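Local coordinates for protein transcriptional regulator (Pyrococcus horikoshii, PDB 1UDD) that is probably a transcriptional regulator of the all-helical TenA/THI-4/PQQC family, assembled from four chains, at residues R152-P155 with Y159-W162. Residues are numbered along the deposited sequence; the frame is centred on the assembly and turned at random.
Sequences RDNP and YREW
Asn154 and Arg160 meet where the loop after helix 148-151 turns into helix 157-164, a short-range contact, 212 Å² in all, within the all-helical TenA fold; their CA atoms lie 6.3 Å apart. The packed side is made by Asn154 and Tyr159, both buried. The asparagine amide stands nearly upright to the phenol ring, their planes 84° apart. Its ND2 reaches the ring edge, close to the ring plane, 3.9 Å from Tyr159 CD2. The same ND2 lies 3.6 Å from Tyr159 CB. Having CG anti to the backbone N (chi1 -169°) carries this amide inward, where both of its ends find backbone partners: OD1 accepts from the N of Ile156, two residues on, which makes an Asx turn, and ND2 gives a weak hydrogen bond to the O of Tyr30. The Tyr159 ring continues into the interior, with its OH bonded to the O of Leu34 and Phe39 meeting it edge-to-face, which ties the start of this helix to the 24-31 and 36-63 region.

Across the outer side the contact is thinner and polar. Pro155 is exposed, its CB pointing away from the helix, and it takes part through its carbonyl, while Arg160, partly exposed, bends at chi3 back over the loop. Its aliphatic part first lies against Asn154, CG to CB 3.7 Å; CD then passes 3.2 Å from Asn154 O. Beyond it the guanidinium presents an edge to two successive loop carbonyls, and NH1 donates to both, linking helix and loop. The two bonds are unequal: NH1 donates only weakly to Pro155 O at 3.2 Å, whereas the stronger bond runs from NH1 of Arg160 to the O of Asn154, 2.7 Å long, with the oxygen 13° out of the guanidinium plane.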
ATOM      1  N   ARG A 152     -35.509 -24.160  -3.426  1.00 57.04           N
ATOM      2  CA  ARG A 152     -36.821 -23.998  -4.045  1.00 57.69           C
ATOM      3  C   ARG A 152     -37.913 -24.652  -3.205  1.00 57.25           C
ATOM      4  O   ARG A 152     -39.097 -24.565  -3.526  1.00 58.02           O
ATOM      5  CB  ARG A 152     -36.833 -24.590  -5.467  1.00 59.33           C
ATOM      6  CG  ARG A 152     -36.866 -26.117  -5.546  1.00 62.41           C
ATOM      7  CD  ARG A 152     -37.441 -26.595  -6.892  1.00 64.49           C
ATOM      8  NE  ARG A 152     -36.442 -27.149  -7.809  1.00 64.83           N
ATOM      9  CZ  ARG A 152     -35.413 -26.473  -8.312  1.00 64.96           C
ATOM     10  NH1 ARG A 152     -35.221 -25.199  -7.994  1.00 67.81           N
ATOM     11  NH2 ARG A 152     -34.576 -27.071  -9.142  1.00 65.24           N
ATOM     12  N   ASP A 153     -37.512 -25.285  -2.111  1.00 56.32           N
ATOM     13  CA  ASP A 153     -38.463 -25.958  -1.247  1.00 56.48           C
ATOM     14  C   ASP A 153     -38.313 -25.539   0.218  1.00 55.76           C
ATOM     15  O   ASP A 153     -38.928 -26.131   1.102  1.00 54.69           O
ATOM     16  CB  ASP A 153     -38.271 -27.466  -1.394  1.00 59.27           C
ATOM     17  CG  ASP A 153     -39.499 -28.243  -1.023  1.00 60.92           C
ATOM     18  OD1 ASP A 153     -39.808 -28.327   0.183  1.00 65.16           O
ATOM     19  OD2 ASP A 153     -40.163 -28.764  -1.941  1.00 63.57           O
ATOM     20  N   ASN A 154     -37.502 -24.512   0.467  1.00 54.83           N
ATOM     21  CA  ASN A 154     -37.265 -24.019   1.824  1.00 53.06           C
ATOM     22  C   ASN A 154     -38.507 -23.328   2.400  1.00 52.58           C
ATOM     23  O   ASN A 154     -39.075 -22.422   1.784  1.00 52.14           O
ATOM     24  CB  ASN A 154     -36.088 -23.041   1.820  1.00 53.94           C
ATOM     25  CG  ASN A 154     -35.601 -22.692   3.226  1.00 56.42           C
ATOM     26  OD1 ASN A 154     -36.396 -22.383   4.114  1.00 53.33           O
ATOM     27  ND2 ASN A 154     -34.283 -22.730   3.425  1.00 55.38           N
ATOM     28  N   PRO A 155     -38.940 -23.744   3.599  1.00 51.39           N
ATOM     29  CA  PRO A 155     -40.116 -23.170   4.265  1.00 51.19           C
ATOM     30  C   PRO A 155     -39.989 -21.686   4.643  1.00 51.32           C
ATOM     31  O   PRO A 155     -40.956 -20.925   4.547  1.00 51.00           O
ATOM     32  CB  PRO A 155     -40.273 -24.051   5.503  1.00 50.27           C
ATOM     33  CG  PRO A 155     -39.672 -25.348   5.079  1.00 51.96           C
ATOM     34  CD  PRO A 155     -38.445 -24.916   4.338  1.00 50.16           C
ATOM     35  N   TYR A 159     -34.838 -17.006   4.172  1.00 47.13           N
ATOM     36  CA  TYR A 159     -33.764 -17.848   3.675  1.00 44.53           C
ATOM     37  C   TYR A 159     -33.881 -17.991   2.160  1.00 44.35           C
ATOM     38  O   TYR A 159     -32.875 -17.996   1.454  1.00 42.25           O
ATOM     39  CB  TYR A 159     -33.819 -19.234   4.312  1.00 41.00           C
ATOM     40  CG  TYR A 159     -33.512 -19.260   5.782  1.00 39.19           C
ATOM     41  CD1 TYR A 159     -33.092 -18.114   6.452  1.00 40.73           C
ATOM     42  CD2 TYR A 159     -33.644 -20.437   6.514  1.00 38.97           C
ATOM     43  CE1 TYR A 159     -32.816 -18.141   7.818  1.00 38.42           C
ATOM     44  CE2 TYR A 159     -33.370 -20.476   7.876  1.00 35.23           C
ATOM     45  CZ  TYR A 159     -32.962 -19.327   8.523  1.00 37.97           C
ATOM     46  OH  TYR A 159     -32.735 -19.354   9.882  1.00 37.46           O
ATOM     47  N   ARG A 160     -35.107 -18.105   1.656  1.00 46.36           N
ATOM     48  CA  ARG A 160     -35.301 -18.254   0.217  1.00 47.40           C
ATOM     49  C   ARG A 160     -34.857 -17.012  -0.528  1.00 48.70           C
ATOM     50  O   ARG A 160     -34.167 -17.108  -1.539  1.00 50.83           O
ATOM     51  CB  ARG A 160     -36.762 -18.541  -0.132  1.00 50.87           C
ATOM     52  CG  ARG A 160     -37.266 -19.916   0.270  1.00 51.78           C
ATOM     53  CD  ARG A 160     -38.481 -20.296  -0.568  1.00 54.38           C
ATOM     54  NE  ARG A 160     -39.539 -19.294  -0.488  1.00 52.29           N
ATOM     55  CZ  ARG A 160     -40.384 -19.176   0.529  1.00 51.60           C
ATOM     56  NH1 ARG A 160     -40.307 -20.003   1.563  1.00 50.58           N
ATOM     57  NH2 ARG A 160     -41.303 -18.222   0.515  1.00 52.00           N
ATOM     58  N   GLU A 161     -35.264 -15.847  -0.042  1.00 47.95           N
ATOM     59  CA  GLU A 161     -34.886 -14.604  -0.690  1.00 49.28           C
ATOM     60  C   GLU A 161     -33.359 -14.551  -0.696  1.00 48.69           C
ATOM     61  O   GLU A 161     -32.731 -14.354  -1.735  1.00 47.93           O
ATOM     62  CB  GLU A 161     -35.442 -13.406   0.087  1.00 54.81           C
ATOM     63  CG  GLU A 161     -36.922 -13.507   0.443  1.00 60.69           C
ATOM     64  CD  GLU A 161     -37.445 -12.251   1.133  1.00 63.86           C
ATOM     65  OE1 GLU A 161     -37.687 -11.241   0.435  1.00 65.36           O
ATOM     66  OE2 GLU A 161     -37.604 -12.272   2.375  1.00 64.36           O
ATOM     67  N   TRP A 162     -32.777 -14.747   0.482  1.00 46.40           N
ATOM     68  CA  TRP A 162     -31.330 -14.730   0.653  1.00 44.72           C
ATOM     69  C   TRP A 162     -30.611 -15.624  -0.356  1.00 44.88           C
ATOM     70  O   TRP A 162     -29.676 -15.194  -1.026  1.00 41.96           O
ATOM     71  CB  TRP A 162     -30.968 -15.181   2.071  1.00 42.10           C
ATOM     72  CG  TRP A 162     -29.500 -15.170   2.327  1.00 38.00           C
ATOM     73  CD1 TRP A 162     -28.741 -14.101   2.716  1.00 36.69           C
ATOM     74  CD2 TRP A 162     -28.597 -16.265   2.158  1.00 37.86           C
ATOM     75  NE1 TRP A 162     -27.418 -14.465   2.799  1.00 39.92           N
ATOM     76  CE2 TRP A 162     -27.300 -15.790   2.460  1.00 38.73           C
ATOM     77  CE3 TRP A 162     -28.757 -17.606   1.775  1.00 38.23           C
ATOM     78  CZ2 TRP A 162     -26.161 -16.611   2.394  1.00 35.07           C
ATOM     79  CZ3 TRP A 162     -27.624 -18.424   1.709  1.00 36.89           C
ATOM     80  CH2 TRP A 162     -26.341 -17.917   2.019  1.00 32.53           C
TER